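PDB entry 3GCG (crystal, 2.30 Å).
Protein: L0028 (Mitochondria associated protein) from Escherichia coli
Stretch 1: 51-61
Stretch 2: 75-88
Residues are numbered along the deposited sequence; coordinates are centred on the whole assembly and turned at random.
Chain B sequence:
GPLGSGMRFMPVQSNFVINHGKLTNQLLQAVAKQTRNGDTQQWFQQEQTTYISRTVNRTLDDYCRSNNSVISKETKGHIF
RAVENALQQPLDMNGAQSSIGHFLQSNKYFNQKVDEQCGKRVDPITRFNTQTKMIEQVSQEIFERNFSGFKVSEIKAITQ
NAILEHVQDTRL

Stretch 1 51-61: YISRTVNRTLD
Stretch 2 75-88: TKGHIFRAVENALQ

Two helices of one chain pack here through a small, mainly apolar contact, centred on a phenylalanine knob and without a single hydrogen bond between them. Residues 51-61 are helical throughout, as are 75-87, with phi/psi near -65/-40 except at Leu87 (-93/-16) and i to i+4 backbone hydrogen bonds; Gln88 leaves the second helix with positive phi (57/49). The axes approach to 11.2 Å, and their N-to-C directions differ by 132°, so the helices run roughly antiparallel but splayed. The register follows: CA of Ile52 lies 9.7 Å from CA of Leu87, CA of Val56 7.7 Å from CA of Phe80, and CA of Leu60 8.5 Å from CA of Lys76. Together the helices bury 413 Å².

Phe80 leaves its backbone sideways, with chi1 at -100° and chi2 at 79°, which carries its ring among Ser53, Val56, Asn57 and Leu60. Val56 (t) lays CG1 over one face of the Phe80 ring, 3.8 Å from its centroid, a CH-pi contact in which a compact methyl meets the pi cloud. Ser53 O lies at the ring edge, 3.7 Å from Phe80 CZ. Leu60 CD1 reaches Phe80 CE1 at 3.9 Å.

Branched aliphatic side chains extend the seam. About one helical turn separates Ile52, Val56 and Leu60, so their CA-to-CB bonds all point toward the other helix, where apolar side chains can pack without leaving a polar group unpaired. Ile52 (m, t) places CG2 3.7 Å from CD1 of Leu87 (m, t); Val56 CG2 lies 3.9 Å from CG1 of Val83 (t); Leu60 (m, t) sets CD2 3.8 Å from CD1 of Ile79 (m, t).

The polar atoms of Asn57 touch carbon atoms. Lys76, fully extended (all t), brings CE to 3.2 Å from Asn57 OD1, and its CG lies 4.1 Å from Leu60 CD1. Asn57 (chi1 -90°) holds ND2 3.5 Å from Phe80 CZ, while that amide nitrogen is hydrogen-bonded elsewhere in the structure.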

# COMPACT_ATOMS: atom_id res chain seq x y z
N TYR B 51 -1.68 5.50 -11.10
CA TYR B 51 -3.05 5.96 -10.85
C TYR B 51 -4.05 5.34 -11.83
O TYR B 51 -5.15 4.93 -11.45
CB TYR B 51 -3.15 7.49 -10.95
CG TYR B 51 -4.51 8.01 -10.53
CD1 TYR B 51 -4.76 8.37 -9.20
CD2 TYR B 51 -5.57 8.06 -11.44
CE1 TYR B 51 -6.02 8.75 -8.79
CE2 TYR B 51 -6.85 8.44 -11.03
CZ TYR B 51 -7.06 8.78 -9.71
OH TYR B 51 -8.34 9.14 -9.31
N ILE B 52 -3.65 5.28 -13.09
CA ILE B 52 -4.49 4.71 -14.13
C ILE B 52 -4.65 3.20 -13.93
O ILE B 52 -5.75 2.67 -14.10
CB ILE B 52 -3.89 4.97 -15.52
CG1 ILE B 52 -3.90 6.47 -15.81
CG2 ILE B 52 -4.68 4.21 -16.58
CD1 ILE B 52 -3.13 6.84 -17.09
N SER B 53 -3.55 2.53 -13.56
CA SER B 53 -3.57 1.08 -13.32
C SER B 53 -4.45 0.75 -12.13
O SER B 53 -5.15 -0.26 -12.13
CB SER B 53 -2.16 0.55 -13.04
OG SER B 53 -1.35 0.64 -14.18
N ARG B 54 -4.40 1.59 -11.11
CA ARG B 54 -5.22 1.33 -9.94
C ARG B 54 -6.68 1.57 -10.31
O ARG B 54 -7.56 0.84 -9.87
CB ARG B 54 -4.73 2.21 -8.77
CG ARG B 54 -5.59 3.37 -8.38
CD ARG B 54 -6.50 3.02 -7.22
NE ARG B 54 -7.10 4.23 -6.67
CZ ARG B 54 -6.49 5.04 -5.81
NH1 ARG B 54 -5.26 4.77 -5.39
NH2 ARG B 54 -7.10 6.15 -5.40
N THR B 55 -6.94 2.59 -11.14
CA THR B 55 -8.30 2.88 -11.59
C THR B 55 -8.81 1.64 -12.32
O THR B 55 -9.96 1.23 -12.15
CB THR B 55 -8.34 4.09 -12.56
OG1 THR B 55 -7.92 5.27 -11.87
CG2 THR B 55 -9.74 4.32 -13.09
N VAL B 56 -7.94 1.03 -13.12
CA VAL B 56 -8.31 -0.18 -13.86
C VAL B 56 -8.57 -1.33 -12.90
O VAL B 56 -9.58 -2.02 -13.01
CB VAL B 56 -7.22 -0.60 -14.86
CG1 VAL B 56 -7.55 -1.95 -15.44
CG2 VAL B 56 -7.09 0.43 -15.97
N ASN B 57 -7.65 -1.55 -11.96
CA ASN B 57 -7.81 -2.64 -10.99
C ASN B 57 -9.06 -2.45 -10.13
O ASN B 57 -9.69 -3.42 -9.74
CB ASN B 57 -6.58 -2.74 -10.09
CG ASN B 57 -5.54 -3.67 -10.66
OD1 ASN B 57 -5.86 -4.78 -11.08
ND2 ASN B 57 -4.29 -3.23 -10.67
N ARG B 58 -9.38 -1.20 -9.85
CA ARG B 58 -10.55 -0.85 -9.05
C ARG B 58 -11.81 -1.24 -9.80
O ARG B 58 -12.78 -1.74 -9.21
CB ARG B 58 -10.55 0.66 -8.82
CG ARG B 58 -11.20 1.11 -7.55
CD ARG B 58 -10.27 2.05 -6.80
NE ARG B 58 -10.36 1.85 -5.36
CZ ARG B 58 -11.27 2.41 -4.58
NH1 ARG B 58 -12.18 3.23 -5.09
NH2 ARG B 58 -11.30 2.11 -3.30
N THR B 59 -11.81 -1.01 -11.11
CA THR B 59 -12.95 -1.34 -11.95
C THR B 59 -13.11 -2.86 -12.00
O THR B 59 -14.23 -3.38 -12.00
CB THR B 59 -12.78 -0.78 -13.38
OG1 THR B 59 -12.57 0.64 -13.31
CG2 THR B 59 -14.02 -1.05 -14.21
N LEU B 60 -11.99 -3.56 -12.05
CA LEU B 60 -12.03 -5.02 -12.08
C LEU B 60 -12.58 -5.54 -10.76
O LEU B 60 -13.38 -6.47 -10.74
CB LEU B 60 -10.63 -5.59 -12.34
CG LEU B 60 -10.21 -5.56 -13.81
CD1 LEU B 60 -8.73 -5.90 -13.95
CD2 LEU B 60 -11.07 -6.54 -14.58
N ASP B 61 -12.13 -4.95 -9.65
CA ASP B 61 -12.60 -5.35 -8.33
C ASP B 61 -14.11 -5.19 -8.23
O ASP B 61 -14.81 -6.08 -7.74
CB ASP B 61 -11.95 -4.50 -7.22
CG ASP B 61 -10.49 -4.87 -6.95
OD1 ASP B 61 -10.11 -6.06 -7.07
OD2 ASP B 61 -9.71 -3.97 -6.59
N THR B 75 -6.40 -13.57 -18.16
CA THR B 75 -7.46 -12.71 -18.63
C THR B 75 -7.24 -11.29 -18.11
O THR B 75 -7.48 -10.32 -18.83
CB THR B 75 -8.83 -13.23 -18.16
OG1 THR B 75 -8.96 -14.60 -18.55
CG2 THR B 75 -9.95 -12.42 -18.80
N LYS B 76 -6.79 -11.17 -16.87
CA LYS B 76 -6.53 -9.85 -16.31
C LYS B 76 -5.50 -9.13 -17.20
O LYS B 76 -5.64 -7.94 -17.49
CB LYS B 76 -6.01 -9.98 -14.89
CG LYS B 76 -5.77 -8.68 -14.16
CD LYS B 76 -5.21 -8.96 -12.78
CE LYS B 76 -4.87 -7.69 -12.00
NZ LYS B 76 -4.43 -8.02 -10.61
N GLY B 77 -4.48 -9.87 -17.63
CA GLY B 77 -3.46 -9.29 -18.48
C GLY B 77 -4.02 -8.84 -19.82
O GLY B 77 -3.67 -7.77 -20.33
N HIS B 78 -4.89 -9.64 -20.42
CA HIS B 78 -5.46 -9.26 -21.70
C HIS B 78 -6.25 -7.96 -21.52
O HIS B 78 -6.22 -7.07 -22.38
CB HIS B 78 -6.37 -10.36 -22.24
CG HIS B 78 -5.67 -11.67 -22.43
ND1 HIS B 78 -4.51 -11.80 -23.16
CD2 HIS B 78 -5.95 -12.91 -21.96
CE1 HIS B 78 -4.11 -13.06 -23.14
NE2 HIS B 78 -4.97 -13.75 -22.42
N ILE B 79 -6.94 -7.84 -20.39
CA ILE B 79 -7.72 -6.65 -20.11
C ILE B 79 -6.80 -5.44 -19.96
O ILE B 79 -7.07 -4.37 -20.49
CB ILE B 79 -8.60 -6.84 -18.85
CG1 ILE B 79 -9.73 -7.84 -19.15
CG2 ILE B 79 -9.21 -5.51 -18.42
CD1 ILE B 79 -10.56 -8.24 -17.95
N PHE B 80 -5.69 -5.63 -19.25
CA PHE B 80 -4.75 -4.54 -19.06
C PHE B 80 -4.09 -4.09 -20.36
O PHE B 80 -3.90 -2.89 -20.57
CB PHE B 80 -3.68 -4.93 -18.03
CG PHE B 80 -3.94 -4.37 -16.66
CD1 PHE B 80 -4.86 -4.97 -15.81
CD2 PHE B 80 -3.31 -3.20 -16.24
CE1 PHE B 80 -5.15 -4.40 -14.57
CE2 PHE B 80 -3.59 -2.63 -15.01
CZ PHE B 80 -4.52 -3.23 -14.17
N ARG B 81 -3.76 -5.03 -21.23
CA ARG B 81 -3.15 -4.67 -22.51
C ARG B 81 -4.18 -3.96 -23.38
O ARG B 81 -3.86 -3.00 -24.09
CB ARG B 81 -2.63 -5.92 -23.24
CG ARG B 81 -1.25 -5.73 -23.88
CD ARG B 81 -1.11 -4.34 -24.53
NE ARG B 81 0.24 -4.11 -25.04
CZ ARG B 81 0.71 -2.93 -25.45
NH1 ARG B 81 -0.06 -1.85 -25.40
NH2 ARG B 81 1.95 -2.83 -25.90
N ALA B 82 -5.43 -4.42 -23.32
CA ALA B 82 -6.50 -3.81 -24.09
C ALA B 82 -6.67 -2.36 -23.65
O ALA B 82 -6.76 -1.46 -24.49
CB ALA B 82 -7.80 -4.58 -23.89
N VAL B 83 -6.71 -2.13 -22.35
CA VAL B 83 -6.85 -0.77 -21.85
C VAL B 83 -5.59 -0.00 -22.18
O VAL B 83 -5.63 1.20 -22.43
CB VAL B 83 -7.04 -0.74 -20.33
CG1 VAL B 83 -6.93 0.69 -19.82
CG2 VAL B 83 -8.40 -1.32 -19.98
N GLU B 84 -4.47 -0.72 -22.19
CA GLU B 84 -3.17 -0.14 -22.49
C GLU B 84 -3.16 0.38 -23.93
O GLU B 84 -2.73 1.50 -24.18
CB GLU B 84 -2.09 -1.21 -22.28
CG GLU B 84 -0.66 -0.70 -22.22
CD GLU B 84 0.28 -1.72 -21.60
OE1 GLU B 84 0.33 -2.88 -22.09
OE2 GLU B 84 0.99 -1.37 -20.63
N ASN B 85 -3.64 -0.44 -24.86
CA ASN B 85 -3.69 -0.04 -26.27
C ASN B 85 -4.65 1.12 -26.48
O ASN B 85 -4.32 2.08 -27.17
CB ASN B 85 -4.14 -1.20 -27.16
CG ASN B 85 -3.21 -2.39 -27.09
OD1 ASN B 85 -2.00 -2.24 -26.92
ND2 ASN B 85 -3.76 -3.59 -27.26
N ALA B 86 -5.84 1.01 -25.90
CA ALA B 86 -6.86 2.04 -26.04
C ALA B 86 -6.41 3.41 -25.52
O ALA B 86 -6.77 4.44 -26.09
CB ALA B 86 -8.13 1.61 -25.32
N LEU B 87 -5.63 3.41 -24.45
CA LEU B 87 -5.15 4.65 -23.85
C LEU B 87 -3.79 5.08 -24.39
O LEU B 87 -3.39 6.23 -24.22
CB LEU B 87 -5.03 4.49 -22.34
CG LEU B 87 -6.29 4.19 -21.53
CD1 LEU B 87 -5.92 4.04 -20.04
CD2 LEU B 87 -7.30 5.31 -21.72
N GLN B 88 -3.09 4.16 -25.05
CA GLN B 88 -1.77 4.47 -25.56
C GLN B 88 -0.97 4.94 -24.36
O GLN B 88 -0.32 5.99 -24.38
CB GLN B 88 -1.83 5.59 -26.60
CG GLN B 88 -2.39 5.15 -27.94
CD GLN B 88 -1.55 4.06 -28.58
OE1 GLN B 88 -0.34 4.22 -28.77
NE2 GLN B 88 -2.18 2.95 -28.92